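Local structure of gluconate kinase (Lactobacillus acidophilus, 3LL3) at residues K17-G25 against Q428-R439; V28-P36 against A55-K66. The protein probably transfers phosphate from ATP to a sugar or sugar acid such as xylulose or gluconate, as in the FGGY family of carbohydrate kinases. All coordinates share one frame; numbering follows the deposited sequence.

Interaction 1. Residues K17-G25 against Q428-R439; sequences KGVLYDING and QSGTLAAMFLAR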
loop_
_atom_site.group_PDB
_atom_site.type_symbol
_atom_site.label_atom_id
_atom_site.label_comp_id
_atom_site.label_asym_id
_atom_site.label_seq_id
_atom_site.Cartn_x
_atom_site.Cartn_y
_atom_site.Cartn_z
ATOM N N LYS A 17 14.005 -25.681 -25.200
ATOM C CA LYS A 17 15.024 -26.512 -24.567
ATOM C C LYS A 17 14.825 -27.954 -24.991
ATOM O O LYS A 17 13.706 -28.450 -25.024
ATOM C CB LYS A 17 14.917 -26.454 -23.052
ATOM C CG LYS A 17 14.513 -25.125 -22.484
ATOM C CD LYS A 17 14.049 -25.291 -21.036
ATOM C CE LYS A 17 13.105 -26.491 -20.884
ATOM N NZ LYS A 17 12.071 -26.294 -19.827
ATOM N N GLY A 18 15.914 -28.637 -25.306
ATOM C CA GLY A 18 15.846 -30.058 -25.570
ATOM C C GLY A 18 16.638 -30.818 -24.525
ATOM O O GLY A 18 17.701 -30.367 -24.092
ATOM N N VAL A 19 16.110 -31.964 -24.107
ATOM C CA VAL A 19 16.820 -32.826 -23.181
ATOM C C VAL A 19 16.915 -34.216 -23.807
ATOM O O VAL A 19 15.934 -34.757 -24.314
ATOM C CB VAL A 19 16.140 -32.895 -21.799
ATOM C CG1 VAL A 19 16.931 -33.813 -20.857
ATOM C CG2 VAL A 19 15.998 -31.497 -21.208
ATOM N N LEU A 20 18.122 -34.759 -23.815
ATOM C CA LEU A 20 18.370 -36.111 -24.307
ATOM C C LEU A 20 18.324 -37.072 -23.123
ATOM O O LEU A 20 19.027 -36.869 -22.133
ATOM C CB LEU A 20 19.739 -36.167 -24.996
ATOM C CG LEU A 20 20.230 -37.498 -25.584
ATOM C CD1 LEU A 20 19.304 -37.987 -26.679
ATOM C CD2 LEU A 20 21.657 -37.361 -26.109
ATOM N N TYR A 21 17.474 -38.091 -23.208
ATOM C CA TYR A 21 17.340 -39.066 -22.136
ATOM C C TYR A 21 17.771 -40.427 -22.647
ATOM O O TYR A 21 17.487 -40.780 -23.793
ATOM C CB TYR A 21 15.884 -39.168 -21.654
ATOM C CG TYR A 21 15.296 -37.901 -21.071
ATOM C CD1 TYR A 21 14.577 -37.015 -21.872
ATOM C CD2 TYR A 21 15.427 -37.606 -19.716
ATOM C CE1 TYR A 21 14.036 -35.866 -21.354
ATOM C CE2 TYR A 21 14.883 -36.449 -19.181
ATOM C CZ TYR A 21 14.185 -35.584 -20.005
ATOM O OH TYR A 21 13.635 -34.430 -19.494
ATOM N N ASP A 22 18.450 -41.199 -21.800
ATOM C CA ASP A 22 18.753 -42.584 -22.142
ATOM C C ASP A 22 17.530 -43.457 -21.875
ATOM O O ASP A 22 16.503 -42.972 -21.387
ATOM C CB ASP A 22 20.017 -43.105 -21.427
ATOM C CG ASP A 22 19.828 -43.284 -19.924
ATOM O OD1 ASP A 22 18.689 -43.540 -19.472
ATOM O OD2 ASP A 22 20.843 -43.186 -19.194
ATOM N N ILE A 23 17.638 -44.738 -22.205
ATOM C CA ILE A 23 16.495 -45.642 -22.173
ATOM C C ILE A 23 16.101 -46.037 -20.743
ATOM O O ILE A 23 15.161 -46.810 -20.539
ATOM C CB ILE A 23 16.750 -46.907 -23.053
ATOM C CG1 ILE A 23 15.444 -47.419 -23.664
ATOM C CG2 ILE A 23 17.472 -47.984 -22.262
ATOM C CD1 ILE A 23 14.752 -46.398 -24.528
ATOM N N ASN A 24 16.823 -45.512 -19.756
ATOM C CA ASN A 24 16.416 -45.658 -18.359
ATOM C C ASN A 24 15.747 -44.393 -17.811
ATOM O O ASN A 24 15.395 -44.329 -16.627
ATOM C CB ASN A 24 17.606 -46.009 -17.477
ATOM C CG ASN A 24 18.304 -47.277 -17.920
ATOM O OD1 ASN A 24 17.664 -48.265 -18.298
ATOM N ND2 ASN A 24 19.630 -47.256 -17.871
ATOM N N GLY A 25 15.594 -43.382 -18.660
ATOM C CA GLY A 25 14.934 -42.156 -18.249
ATOM C C GLY A 25 15.876 -41.114 -17.682
ATOM O O GLY A 25 15.452 -40.049 -17.273
ATOM N N GLN A 428 12.745 -29.677 -14.472
ATOM C CA GLN A 428 12.336 -29.702 -15.878
ATOM C C GLN A 428 11.233 -30.728 -16.094
ATOM O O GLN A 428 11.376 -31.666 -16.880
ATOM C CB GLN A 428 13.541 -30.008 -16.775
ATOM C CG GLN A 428 14.638 -28.956 -16.656
ATOM C CD GLN A 428 14.090 -27.551 -16.867
ATOM O OE1 GLN A 428 13.309 -27.320 -17.796
ATOM N NE2 GLN A 428 14.487 -26.606 -16.002
ATOM N N SER A 429 10.129 -30.533 -15.388
ATOM C CA SER A 429 9.027 -31.476 -15.398
ATOM C C SER A 429 8.415 -31.683 -16.783
ATOM O O SER A 429 7.941 -32.771 -17.090
ATOM C CB SER A 429 7.946 -30.995 -14.444
ATOM O OG SER A 429 7.528 -29.709 -14.837
ATOM N N GLY A 430 8.434 -30.640 -17.610
ATOM C CA GLY A 430 7.802 -30.675 -18.923
ATOM C C GLY A 430 8.468 -31.602 -19.936
ATOM O O GLY A 430 7.791 -32.431 -20.557
ATOM N N THR A 431 9.780 -31.466 -20.136
ATOM C CA THR A 431 10.484 -32.417 -20.987
ATOM C C THR A 431 10.486 -33.828 -20.397
ATOM O O THR A 431 10.444 -34.804 -21.138
ATOM C CB THR A 431 11.922 -31.986 -21.325
ATOM O OG1 THR A 431 12.633 -31.729 -20.123
ATOM C CG2 THR A 431 11.929 -30.731 -22.180
ATOM N N LEU A 432 10.533 -33.933 -19.067
ATOM C CA LEU A 432 10.470 -35.232 -18.411
ATOM C C LEU A 432 9.174 -35.948 -18.788
ATOM O O LEU A 432 9.182 -37.119 -19.157
ATOM C CB LEU A 432 10.542 -35.059 -16.891
ATOM C CG LEU A 432 10.522 -36.321 -16.026
ATOM C CD1 LEU A 432 11.157 -36.058 -14.658
ATOM C CD2 LEU A 432 9.116 -36.852 -15.860
ATOM N N ALA A 433 8.054 -35.244 -18.666
ATOM C CA ALA A 433 6.765 -35.850 -18.974
ATOM C C ALA A 433 6.596 -36.072 -20.481
ATOM O O ALA A 433 5.940 -37.018 -20.889
ATOM C CB ALA A 433 5.609 -35.042 -18.389
ATOM N N ALA A 434 7.209 -35.216 -21.297
ATOM C CA ALA A 434 7.234 -35.453 -22.738
ATOM C C ALA A 434 7.975 -36.743 -23.025
ATOM O O ALA A 434 7.514 -37.557 -23.823
ATOM C CB ALA A 434 7.884 -34.297 -23.490
HETATM N N MSE A 435 9.099 -36.934 -22.324
HETATM C CA MSE A 435 9.884 -38.151 -22.452
HETATM C C MSE A 435 9.030 -39.344 -22.045
HETATM O O MSE A 435 9.053 -40.395 -22.704
HETATM C CB MSE A 435 11.172 -38.036 -21.629
HETATM C CG MSE A 435 12.031 -39.297 -21.518
HETATM SE SE MSE A 435 11.439 -40.541 -20.113
HETATM C CE MSE A 435 12.090 -39.602 -18.494
ATOM N N PHE A 436 8.238 -39.166 -20.992
ATOM C CA PHE A 436 7.363 -40.242 -20.517
ATOM C C PHE A 436 6.262 -40.624 -21.539
ATOM O O PHE A 436 5.950 -41.807 -21.722
ATOM C CB PHE A 436 6.755 -39.914 -19.144
ATOM C CG PHE A 436 5.861 -41.002 -18.611
ATOM C CD1 PHE A 436 6.397 -42.099 -17.968
ATOM C CD2 PHE A 436 4.489 -40.928 -18.762
ATOM C CE1 PHE A 436 5.592 -43.105 -17.486
ATOM C CE2 PHE A 436 3.676 -41.929 -18.286
ATOM C CZ PHE A 436 4.234 -43.024 -17.647
ATOM N N LEU A 437 5.666 -39.638 -22.194
ATOM C CA LEU A 437 4.699 -39.940 -23.255
ATOM C C LEU A 437 5.357 -40.813 -24.327
ATOM O O LEU A 437 4.753 -41.752 -24.851
ATOM C CB LEU A 437 4.181 -38.663 -23.900
ATOM C CG LEU A 437 3.417 -37.641 -23.051
ATOM C CD1 LEU A 437 3.043 -36.454 -23.924
ATOM C CD2 LEU A 437 2.170 -38.233 -22.427
ATOM N N ALA A 438 6.607 -40.494 -24.651
ATOM C CA ALA A 438 7.353 -41.294 -25.616
ATOM C C ALA A 438 7.482 -42.732 -25.113
ATOM O O ALA A 438 7.254 -43.687 -25.869
ATOM C CB ALA A 438 8.726 -40.689 -25.872
ATOM N N ARG A 439 7.839 -42.892 -23.840
ATOM C CA ARG A 439 7.962 -44.223 -23.263
ATOM C C ARG A 439 6.643 -44.980 -23.358
ATOM O O ARG A 439 6.623 -46.172 -23.648
ATOM C CB ARG A 439 8.469 -44.165 -21.812
ATOM C CG ARG A 439 9.905 -43.658 -21.704
ATOM C CD ARG A 439 10.474 -43.790 -20.284
ATOM N NE ARG A 439 10.459 -45.163 -19.777
ATOM C CZ ARG A 439 11.432 -46.053 -19.975
ATOM N NH1 ARG A 439 12.512 -45.729 -20.678
ATOM N NH2 ARG A 439 11.328 -47.275 -19.463
HETATM O O HOH W 1 10.613 -28.632 -19.341
HETATM O O HOH W 2 13.560 -42.931 -21.296
HETATM O O HOH W 3 13.845 -49.368 -20.060
#

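Interaction 2. Residues V28-P36 against A55-K66; sequences VASVSKGYP and AVQEIIFDLTQK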
loop_
_atom_site.group_PDB
_atom_site.type_symbol
_atom_site.label_atom_id
_atom_site.label_comp_id
_atom_site.label_asym_id
_atom_site.label_seq_id
_atom_site.Cartn_x
_atom_site.Cartn_y
_atom_site.Cartn_z
ATOM N N VAL A 28 20.860 -37.138 -20.059
ATOM C CA VAL A 28 22.293 -37.260 -20.289
ATOM C C VAL A 28 22.892 -35.988 -20.884
ATOM O O VAL A 28 24.098 -35.750 -20.784
ATOM C CB VAL A 28 22.643 -38.515 -21.129
ATOM C CG1 VAL A 28 22.122 -39.764 -20.437
ATOM C CG2 VAL A 28 22.074 -38.421 -22.516
ATOM N N ALA A 29 22.040 -35.164 -21.485
ATOM C CA ALA A 29 22.459 -33.877 -22.014
ATOM C C ALA A 29 21.240 -33.018 -22.269
ATOM O O ALA A 29 20.132 -33.523 -22.372
ATOM C CB ALA A 29 23.235 -34.065 -23.305
ATOM N N SER A 30 21.460 -31.717 -22.384
ATOM C CA SER A 30 20.417 -30.802 -22.782
ATOM C C SER A 30 21.039 -29.610 -23.499
ATOM O O SER A 30 22.166 -29.212 -23.201
ATOM C CB SER A 30 19.632 -30.347 -21.558
ATOM O OG SER A 30 20.500 -29.767 -20.613
ATOM N N VAL A 31 20.304 -29.059 -24.456
ATOM C CA VAL A 31 20.744 -27.893 -25.203
ATOM C C VAL A 31 19.524 -26.989 -25.379
ATOM O O VAL A 31 18.423 -27.486 -25.591
ATOM C CB VAL A 31 21.279 -28.300 -26.599
ATOM C CG1 VAL A 31 21.550 -27.075 -27.452
ATOM C CG2 VAL A 31 22.538 -29.160 -26.473
ATOM N N SER A 32 19.700 -25.674 -25.288
ATOM C CA SER A 32 18.594 -24.767 -25.581
ATOM C C SER A 32 19.037 -23.589 -26.455
ATOM O O SER A 32 20.214 -23.231 -26.456
ATOM C CB SER A 32 17.925 -24.290 -24.290
ATOM O OG SER A 32 18.841 -23.601 -23.476
ATOM N N LYS A 33 18.093 -23.019 -27.212
ATOM C CA LYS A 33 18.351 -21.864 -28.080
ATOM C C LYS A 33 17.162 -20.899 -28.081
ATOM O O LYS A 33 16.007 -21.324 -28.171
ATOM C CB LYS A 33 18.636 -22.305 -29.527
ATOM C CG LYS A 33 19.903 -23.155 -29.717
ATOM C CD LYS A 33 21.149 -22.528 -29.052
ATOM C CE LYS A 33 22.337 -23.500 -29.046
ATOM N NZ LYS A 33 23.439 -23.062 -28.137
ATOM N N GLY A 34 17.443 -19.599 -28.004
ATOM C CA GLY A 34 16.391 -18.600 -27.930
ATOM C C GLY A 34 16.015 -17.924 -29.241
ATOM O O GLY A 34 16.687 -18.072 -30.263
ATOM N N TYR A 35 14.914 -17.181 -29.207
ATOM C CA TYR A 35 14.478 -16.366 -30.337
ATOM C C TYR A 35 13.875 -15.092 -29.778
ATOM O O TYR A 35 13.373 -15.088 -28.664
ATOM C CB TYR A 35 13.467 -17.121 -31.202
ATOM C CG TYR A 35 12.785 -18.253 -30.474
ATOM C CD1 TYR A 35 13.312 -19.544 -30.500
ATOM C CD2 TYR A 35 11.630 -18.028 -29.739
ATOM C CE1 TYR A 35 12.690 -20.584 -29.821
ATOM C CE2 TYR A 35 11.003 -19.052 -29.058
ATOM C CZ TYR A 35 11.527 -20.330 -29.100
ATOM O OH TYR A 35 10.892 -21.345 -28.402
ATOM N N PRO A 36 13.935 -14.000 -30.546
ATOM C CA PRO A 36 13.458 -12.712 -30.043
ATOM C C PRO A 36 11.935 -12.656 -30.027
ATOM O O PRO A 36 11.280 -13.300 -30.854
ATOM C CB PRO A 36 13.977 -11.710 -31.084
ATOM C CG PRO A 36 14.697 -12.515 -32.137
ATOM C CD PRO A 36 14.304 -13.935 -31.968
ATOM N N ALA A 55 15.683 -23.096 -34.548
ATOM C CA ALA A 55 16.226 -23.450 -33.233
ATOM C C ALA A 55 15.977 -24.931 -32.953
ATOM O O ALA A 55 16.857 -25.638 -32.476
ATOM C CB ALA A 55 15.621 -22.580 -32.136
ATOM N N VAL A 56 14.783 -25.403 -33.292
ATOM C CA VAL A 56 14.408 -26.799 -33.090
ATOM C C VAL A 56 15.342 -27.773 -33.815
ATOM O O VAL A 56 15.777 -28.766 -33.229
ATOM C CB VAL A 56 12.947 -27.062 -33.535
ATOM C CG1 VAL A 56 12.706 -28.531 -33.710
ATOM C CG2 VAL A 56 11.986 -26.487 -32.517
ATOM N N GLN A 57 15.653 -27.500 -35.081
ATOM C CA GLN A 57 16.548 -28.392 -35.823
ATOM C C GLN A 57 17.937 -28.385 -35.219
ATOM O O GLN A 57 18.604 -29.408 -35.155
ATOM C CB GLN A 57 16.688 -27.958 -37.275
ATOM C CG GLN A 57 15.397 -27.859 -38.033
ATOM C CD GLN A 57 15.628 -27.284 -39.411
ATOM O OE1 GLN A 57 15.198 -26.174 -39.712
ATOM N NE2 GLN A 57 16.350 -28.019 -40.239
ATOM N N GLU A 58 18.367 -27.197 -34.814
ATOM C CA GLU A 58 19.693 -26.981 -34.286
ATOM C C GLU A 58 19.848 -27.729 -32.960
ATOM O O GLU A 58 20.813 -28.460 -32.753
ATOM C CB GLU A 58 19.897 -25.487 -34.095
ATOM C CG GLU A 58 21.323 -25.028 -34.191
ATOM C CD GLU A 58 21.429 -23.522 -34.086
ATOM O OE1 GLU A 58 20.573 -22.826 -34.684
ATOM O OE2 GLU A 58 22.360 -23.037 -33.406
ATOM N N ILE A 59 18.877 -27.559 -32.076
ATOM C CA ILE A 59 18.871 -28.265 -30.805
ATOM C C ILE A 59 18.936 -29.779 -30.993
ATOM O O ILE A 59 19.789 -30.443 -30.403
ATOM C CB ILE A 59 17.650 -27.864 -29.951
ATOM C CG1 ILE A 59 17.840 -26.440 -29.427
ATOM C CG2 ILE A 59 17.458 -28.824 -28.793
ATOM C CD1 ILE A 59 16.569 -25.798 -28.934
ATOM N N ILE A 60 18.058 -30.325 -31.828
ATOM C CA ILE A 60 18.031 -31.770 -32.034
ATOM C C ILE A 60 19.354 -32.288 -32.604
ATOM O O ILE A 60 19.889 -33.302 -32.150
ATOM C CB ILE A 60 16.866 -32.182 -32.924
ATOM C CG1 ILE A 60 15.549 -31.826 -32.233
ATOM C CG2 ILE A 60 16.952 -33.680 -33.269
ATOM C CD1 ILE A 60 14.321 -32.021 -33.106
ATOM N N PHE A 61 19.899 -31.571 -33.576
ATOM C CA PHE A 61 21.172 -31.974 -34.152
ATOM C C PHE A 61 22.281 -32.018 -33.089
ATOM O O PHE A 61 22.998 -33.019 -32.977
ATOM C CB PHE A 61 21.559 -31.058 -35.314
ATOM C CG PHE A 61 22.859 -31.425 -35.970
ATOM C CD1 PHE A 61 22.979 -32.601 -36.689
ATOM C CD2 PHE A 61 23.965 -30.600 -35.863
ATOM C CE1 PHE A 61 24.179 -32.947 -37.295
ATOM C CE2 PHE A 61 25.161 -30.940 -36.472
ATOM C CZ PHE A 61 25.265 -32.113 -37.185
ATOM N N ASP A 62 22.409 -30.943 -32.310
ATOM C CA ASP A 62 23.449 -30.860 -31.292
ATOM C C ASP A 62 23.370 -32.015 -30.298
ATOM O O ASP A 62 24.392 -32.574 -29.890
ATOM C CB ASP A 62 23.368 -29.531 -30.546
ATOM C CG ASP A 62 23.823 -28.374 -31.388
ATOM O OD1 ASP A 62 24.145 -28.598 -32.574
ATOM O OD2 ASP A 62 23.864 -27.241 -30.865
ATOM N N LEU A 63 22.149 -32.366 -29.909
ATOM C CA LEU A 63 21.932 -33.490 -29.005
ATOM C C LEU A 63 22.414 -34.812 -29.609
ATOM O O LEU A 63 23.108 -35.583 -28.948
ATOM C CB LEU A 63 20.454 -33.582 -28.610
ATOM C CG LEU A 63 19.972 -32.464 -27.678
ATOM C CD1 LEU A 63 18.471 -32.574 -27.396
ATOM C CD2 LEU A 63 20.775 -32.449 -26.364
ATOM N N THR A 64 22.044 -35.080 -30.862
ATOM C CA THR A 64 22.431 -36.332 -31.502
ATOM C C THR A 64 23.940 -36.420 -31.721
ATOM O O THR A 64 24.493 -37.514 -31.821
ATOM C CB THR A 64 21.724 -36.523 -32.859
ATOM O OG1 THR A 64 22.155 -35.504 -33.776
ATOM C CG2 THR A 64 20.210 -36.464 -32.674
ATOM N N GLN A 65 24.595 -35.263 -31.815
ATOM C CA GLN A 65 26.043 -35.207 -31.986
ATOM C C GLN A 65 26.753 -35.691 -30.726
ATOM O O GLN A 65 27.909 -36.104 -30.767
ATOM C CB GLN A 65 26.486 -33.776 -32.294
ATOM C CG GLN A 65 26.132 -33.298 -33.686
ATOM C CD GLN A 65 26.843 -34.097 -34.760
ATOM O OE1 GLN A 65 26.435 -35.211 -35.096
ATOM N NE2 GLN A 65 27.919 -33.530 -35.304
ATOM N N LYS A 66 26.048 -35.642 -29.603
ATOM C CA LYS A 66 26.641 -35.927 -28.309
ATOM C C LYS A 66 26.744 -37.413 -28.013
ATOM O O LYS A 66 27.380 -37.806 -27.045
ATOM C CB LYS A 66 25.846 -35.231 -27.198
ATOM C CG LYS A 66 25.998 -33.725 -27.204
ATOM C CD LYS A 66 25.380 -33.112 -25.972
ATOM C CE LYS A 66 25.987 -31.747 -25.691
ATOM N NZ LYS A 66 25.671 -30.763 -26.762
#

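Interaction 1. Residues K17-G25 against Q428-R439
Tyr21, on the strand 17-22, lays its ring against Met435 (a selenomethionine) and carries its hydroxyl on to Thr431, one helical turn earlier. The closest atom, with CB beside it, is Met435 CG, which stands over one ring face, 3.9 Å from the Tyr21 centroid and 29° off the normal, a CH-pi contact. Its SE lies above the same face but farther out, 5.0 Å from that centroid, a Met-aromatic contact. With Met435 CG anti to the backbone N (chi1 173°) and the chain bent at chi2 and chi3, the terminal CE folds back to 3.6 Å from Gly25 O. The opposite face of the ring meets CG1 of Val19.

At the phenol end, Tyr21 OH and Thr431 OG1 share a hydrogen bond of 2.9 Å; the same OG1 lies 3.5 Å from Val19 CG2. Lys17 NZ donates to Gln428 OE1 at 2.6 Å, also forms a salt bridge with Asp10, and reaches Thr431 N through a water. At the other end Arg439 NH1 holds Ile23 O in the type I turn from Asp22 to Gly25, at 2.9 Å and from above the carbonyl plane, while Arg439 NE is hydrogen-bonded to Asn445 OD1.

Gln428 is the N-cap residue of the helix, and its side chain is about 4 Å from the bound ATP. The helix 429-441, from the C-terminal family region, packs between strands 15-22 and 4-11 of the N-terminal sheet and the helix 239-245, consistent with an actin-like ATPase fold.

Interaction 2. Residues V28-P36 against A55-K66
An edge strand covered by a helix forms this contact: strand 28-34, outermost in the N-terminal sheet of the actin-like ATPase fold, runs nearly antiparallel to helix 55-65, their axes 8.0 Å apart at 158°. Val31 gives the contact its largest share of surface. Its CG2 meets Leu63 CD2 at 3.7 Å and Lys66 NZ at 3.5 Å, and the Val31 and Leu63 side chains run alongside each other, pointing opposite ways. Val31 CG1 faces Asp62 OD2.

Ile59 fills the next place: CG2, anti to the backbone N, lies 3.6 Å from Val31 O, while CD1 reaches Lys33 N at the same distance. Lys33 leans its aliphatic part on the helix, CB against Ala55 CB at 4.0 Å and CG alongside Ile59 CG1. Its NZ stays 5.0 Å from Asp62 OD2 and 5.4 Å from Glu58 OE2, so any attraction is probably long-range. At one end Ala29 CB packs on Lys66 CD; at the other, Ala55 CB sits at the edge of the Tyr35 ring, whose OH is hydrogen-bonded to Gly12 O and Thr16 OG1.

Behind the contact, Val56 and Ile60 of helix 49-65 pack on strands 4-11 and 70-78, and helix 219-225 flanks Gln57 and Ile60.

Strands 15-22 and 27-34 are neighbours in one sheet: Gly18 N and Leu20 N probably bond to Val31 O and Ala29 O, both at 2.8 Å. The two helices cover opposite faces of that sheet, helix 429-441 meeting strand 15-22 in interaction 1 and helix 49-65 lying along the edge strand in interaction 2. Interaction 1 is the more buried, bridges sequence more than 400 residues apart, and combines a Met-aromatic contact with hydrogen bonds and waters at both ends, the Gln428 end being close to ATP. Interaction 2 joins elements close in sequence, lies away from the annotated sites, and relies on aliphatic packing fringed by charged side chains.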